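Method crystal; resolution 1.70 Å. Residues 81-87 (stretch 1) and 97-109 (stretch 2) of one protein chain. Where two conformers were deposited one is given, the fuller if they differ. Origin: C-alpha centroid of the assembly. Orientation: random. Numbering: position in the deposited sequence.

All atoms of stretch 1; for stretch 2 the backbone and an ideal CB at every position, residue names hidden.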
# COMPACT_ATOMS: atom_id res chain seq x y z
N ILE A 81 9.19 -15.25 7.41
CA ILE A 81 8.40 -14.15 7.95
C ILE A 81 9.25 -12.87 7.80
O ILE A 81 10.45 -12.86 8.13
CB ILE A 81 8.02 -14.40 9.42
CG1 ILE A 81 7.06 -15.60 9.50
CG2 ILE A 81 7.32 -13.17 10.02
CD1 ILE A 81 6.81 -16.13 10.88
N ILE A 82 8.65 -11.82 7.24
CA ILE A 82 9.32 -10.53 7.13
C ILE A 82 8.60 -9.57 8.10
O ILE A 82 7.40 -9.29 7.97
CB ILE A 82 9.33 -9.95 5.68
CG1 ILE A 82 10.14 -10.86 4.73
CG2 ILE A 82 9.95 -8.50 5.65
CD1 ILE A 82 9.99 -10.48 3.25
N LEU A 83 9.32 -9.13 9.12
CA LEU A 83 8.80 -8.13 10.04
C LEU A 83 9.05 -6.74 9.47
O LEU A 83 10.16 -6.44 9.00
CB LEU A 83 9.39 -8.29 11.43
CG LEU A 83 9.27 -9.67 12.07
CD1 LEU A 83 9.91 -9.66 13.48
CD2 LEU A 83 7.84 -10.11 12.13
N VAL A 84 8.00 -5.92 9.47
CA VAL A 84 8.06 -4.56 8.95
C VAL A 84 7.91 -3.55 10.08
O VAL A 84 6.99 -3.66 10.91
CB VAL A 84 6.94 -4.35 7.93
CG1 VAL A 84 7.07 -2.98 7.22
CG2 VAL A 84 6.94 -5.52 6.92
N PHE A 85 8.78 -2.54 10.09
CA PHE A 85 8.78 -1.51 11.11
C PHE A 85 8.94 -0.13 10.49
O PHE A 85 9.33 0.02 9.32
CB PHE A 85 9.98 -1.65 12.07
CG PHE A 85 10.15 -3.01 12.66
CD1 PHE A 85 10.81 -4.00 11.94
CD2 PHE A 85 9.67 -3.31 13.93
CE1 PHE A 85 10.95 -5.26 12.46
CE2 PHE A 85 9.83 -4.57 14.46
CZ PHE A 85 10.46 -5.55 13.73
N LEU A 86 8.57 0.88 11.25
CA LEU A 86 8.96 2.24 10.92
C LEU A 86 10.04 2.63 11.93
O LEU A 86 9.95 2.34 13.13
CB LEU A 86 7.82 3.25 11.03
CG LEU A 86 6.69 3.12 10.03
CD1 LEU A 86 5.51 3.93 10.42
CD2 LEU A 86 7.20 3.51 8.65
N ASP A 87 11.08 3.26 11.41
CA ASP A 87 12.13 3.85 12.24
C ASP A 87 11.57 5.16 12.76
O ASP A 87 11.29 6.09 12.01
CB ASP A 87 13.38 4.07 11.39
CG ASP A 87 14.52 4.73 12.17
OD1 ASP A 87 14.28 5.43 13.16
OD2 ASP A 87 15.66 4.58 11.74
N UNK A 97 3.18 7.90 7.38
CA UNK A 97 4.24 6.88 7.47
C UNK A 97 3.61 5.49 7.67
O UNK A 97 4.12 4.49 7.14
CB UNK A 97 5.20 7.20 8.62
N UNK A 98 2.49 5.43 8.40
CA UNK A 98 1.73 4.16 8.46
C UNK A 98 1.24 3.81 7.04
O UNK A 98 1.30 2.63 6.63
CB UNK A 98 0.55 4.27 9.43
N UNK A 99 0.75 4.81 6.30
CA UNK A 99 0.29 4.58 4.93
C UNK A 99 1.45 4.07 4.07
O UNK A 99 1.32 3.11 3.30
CB UNK A 99 -0.30 5.86 4.33
N UNK A 100 2.63 4.65 4.27
CA UNK A 100 3.81 4.21 3.52
C UNK A 100 4.17 2.76 3.86
O UNK A 100 4.55 2.00 2.97
CB UNK A 100 5.00 5.13 3.81
N UNK A 101 4.02 2.38 5.14
CA UNK A 101 4.29 1.01 5.58
C UNK A 101 3.31 0.08 4.88
O UNK A 101 3.68 -0.99 4.42
CB UNK A 101 4.18 0.88 7.10
N UNK A 102 2.05 0.53 4.77
CA UNK A 102 1.01 -0.22 4.05
C UNK A 102 1.37 -0.42 2.58
O UNK A 102 1.20 -1.53 2.00
CB UNK A 102 -0.33 0.50 4.16
N UNK A 103 1.92 0.64 1.97
CA UNK A 103 2.31 0.57 0.55
C UNK A 103 3.49 -0.39 0.38
O UNK A 103 3.55 -1.15 -0.61
CB UNK A 103 2.67 1.96 0.02
N UNK A 104 4.42 -0.38 1.33
CA UNK A 104 5.56 -1.31 1.32
C UNK A 104 5.08 -2.75 1.49
O UNK A 104 5.49 -3.63 0.75
CB UNK A 104 6.56 -0.95 2.43
N UNK A 105 4.19 -2.99 2.46
CA UNK A 105 3.63 -4.34 2.67
C UNK A 105 2.91 -4.80 1.37
O UNK A 105 3.12 -5.89 0.90
CB UNK A 105 2.66 -4.35 3.86
N UNK A 106 2.07 -3.94 0.78
CA UNK A 106 1.35 -4.30 -0.42
C UNK A 106 2.28 -4.68 -1.57
O UNK A 106 2.03 -5.67 -2.23
CB UNK A 106 0.44 -3.14 -0.84
N UNK A 107 3.35 -3.91 -1.78
CA UNK A 107 4.34 -4.25 -2.80
C UNK A 107 4.93 -5.63 -2.55
O UNK A 107 5.11 -6.40 -3.48
CB UNK A 107 5.45 -3.20 -2.84
N UNK A 108 5.24 -5.93 -1.30
CA UNK A 108 5.80 -7.22 -0.93
C UNK A 108 4.83 -8.38 -1.16
O UNK A 108 5.22 -9.43 -1.63
CB UNK A 108 6.23 -7.19 0.54
N UNK A 109 3.54 -8.16 -0.88
CA UNK A 109 2.50 -9.17 -1.11
C UNK A 109 2.33 -9.42 -2.63
O UNK A 109 2.16 -10.56 -3.07
CB UNK A 109 1.18 -8.72 -0.49

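Stretch 1 is a strand whose side chains alternate, and Ile82, Val84 and Leu86 turn their CA-to-CB bonds toward the helix of stretch 2. The two axes approach to 9.1 Å at 151°, nearly antiparallel, so the start of the helix lies near Leu86 and its end near Ile82. Stretch 1 therefore offers the helix three aliphatic side chains and no polar side-chain atom.

At position 97 the CB points toward the strand, and the ideal CB lies 3.7 Å from Leu86 CD1. A short or slender side chain would suit, polar if its end turned aside. The deposited residue is Asp97: its CB packs 3.8 Å from Leu86 CD1, and its carbonyl O is 3.6 Å from Leu86 CD2. The carboxylate finds no partner in the strand; OD2 is hydrogen-bonded elsewhere in the structure. The same carbonyl O accepts from the backbone N of position 101 at 2.9 Å, so the leucine methyl touches an atom already engaged in the helix.

Position 98 points its CB away, with the ideal atom 5.1 Å from Leu86 CD1; only a side chain long enough to bend back could touch the strand, and many types would be possible. It is His98, with chi1 at -70° (m) and chi2 at -55°. Its ND1 comes to 3.9 Å from Leu86 CD1, a methyl that meets the ring obliquely.

Positions 99 and 100 have nothing of the strand within 5.5 Å of their ideal CB atoms, so stretch 1 hardly restricts them. They are Gln99 and Ala100.

Position 101 points toward the strand, its ideal CB 4.3 Å from Leu86 CD2 and 4.8 Å from Val84 CG1. Here the CA atoms of Leu86 and position 101 are just 7.2 Å apart, so a small apolar residue fits best. Ala101 places its CB 4.3 Å from Leu86 CD2.

Position 102 points away, and its phi/psi of -61/-41 is ordinary helix, open to most residues, although an ideal CB would sit 3.2 Å from the O of Gln99. It is Gly102. Position 103 is out of reach and is Ala103.

At 104 the CB points toward the strand but stops 5.2 Å from Val84 CG1; a small or medium apolar residue would suit. Ala104 leaves that separation unbridged.

Position 105 points sideways, its ideal CB 5.4 Å from Val84 CG2, so a branched or longer apolar side chain could close the distance. Val105, chi1 173° (t), does so with its CG2 4.1 Å from Val84 CG2.

Positions 106 and 107 are out of reach, and polar groups are unhindered by the strand: Gln106 and Asn107.

Position 108 points toward the strand across a 9.4 Å CA separation from Ile82, which favours a long apolar chain. It is Met108, deposited as selenomethionine: CE lies 3.7 Å from Val84 CG2 and SE 4.3 Å from Ile82 CG2. Position 109 is out of reach and is Leu109.

Stretch 2 97-109: DHQAAGAAVQNML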
# COMPACT_ATOMS: atom_id res chain seq x y z
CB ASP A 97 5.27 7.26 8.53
CG ASP A 97 6.19 8.39 8.09
OD1 ASP A 97 6.55 8.47 6.89
OD2 ASP A 97 6.55 9.21 8.95
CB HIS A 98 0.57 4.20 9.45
CG HIS A 98 0.99 4.24 10.88
ND1 HIS A 98 1.84 3.29 11.43
CD2 HIS A 98 0.68 5.09 11.88
CE1 HIS A 98 2.06 3.59 12.70
NE2 HIS A 98 1.37 4.68 13.00
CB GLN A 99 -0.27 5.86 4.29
CG GLN A 99 -1.56 6.37 4.90
CD GLN A 99 -1.92 7.75 4.38
OE1 GLN A 99 -1.07 8.46 3.86
NE2 GLN A 99 -3.19 8.17 4.58
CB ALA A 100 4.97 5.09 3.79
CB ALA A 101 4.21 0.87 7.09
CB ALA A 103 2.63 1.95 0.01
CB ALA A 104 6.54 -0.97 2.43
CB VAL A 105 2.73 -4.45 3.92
CG1 VAL A 105 2.04 -5.81 3.99
CG2 VAL A 105 3.48 -4.16 5.25
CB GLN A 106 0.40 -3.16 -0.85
CG GLN A 106 -0.52 -3.54 -2.02
CD GLN A 106 -1.49 -4.70 -1.73
OE1 GLN A 106 -1.72 -5.10 -0.58
NE2 GLN A 106 -2.12 -5.19 -2.80
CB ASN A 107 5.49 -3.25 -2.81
CG ASN A 107 5.25 -2.06 -3.70
OD1 ASN A 107 4.20 -1.94 -4.36
ND2 ASN A 107 6.24 -1.18 -3.75
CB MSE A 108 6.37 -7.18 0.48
CG MSE A 108 7.63 -6.31 0.53
SE MSE A 108 8.62 -6.42 2.15
CE MSE A 108 7.30 -5.39 3.26
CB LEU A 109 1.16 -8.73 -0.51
CG LEU A 109 1.04 -8.64 1.01
CD1 LEU A 109 -0.39 -8.18 1.37
CD2 LEU A 109 1.47 -9.97 1.67
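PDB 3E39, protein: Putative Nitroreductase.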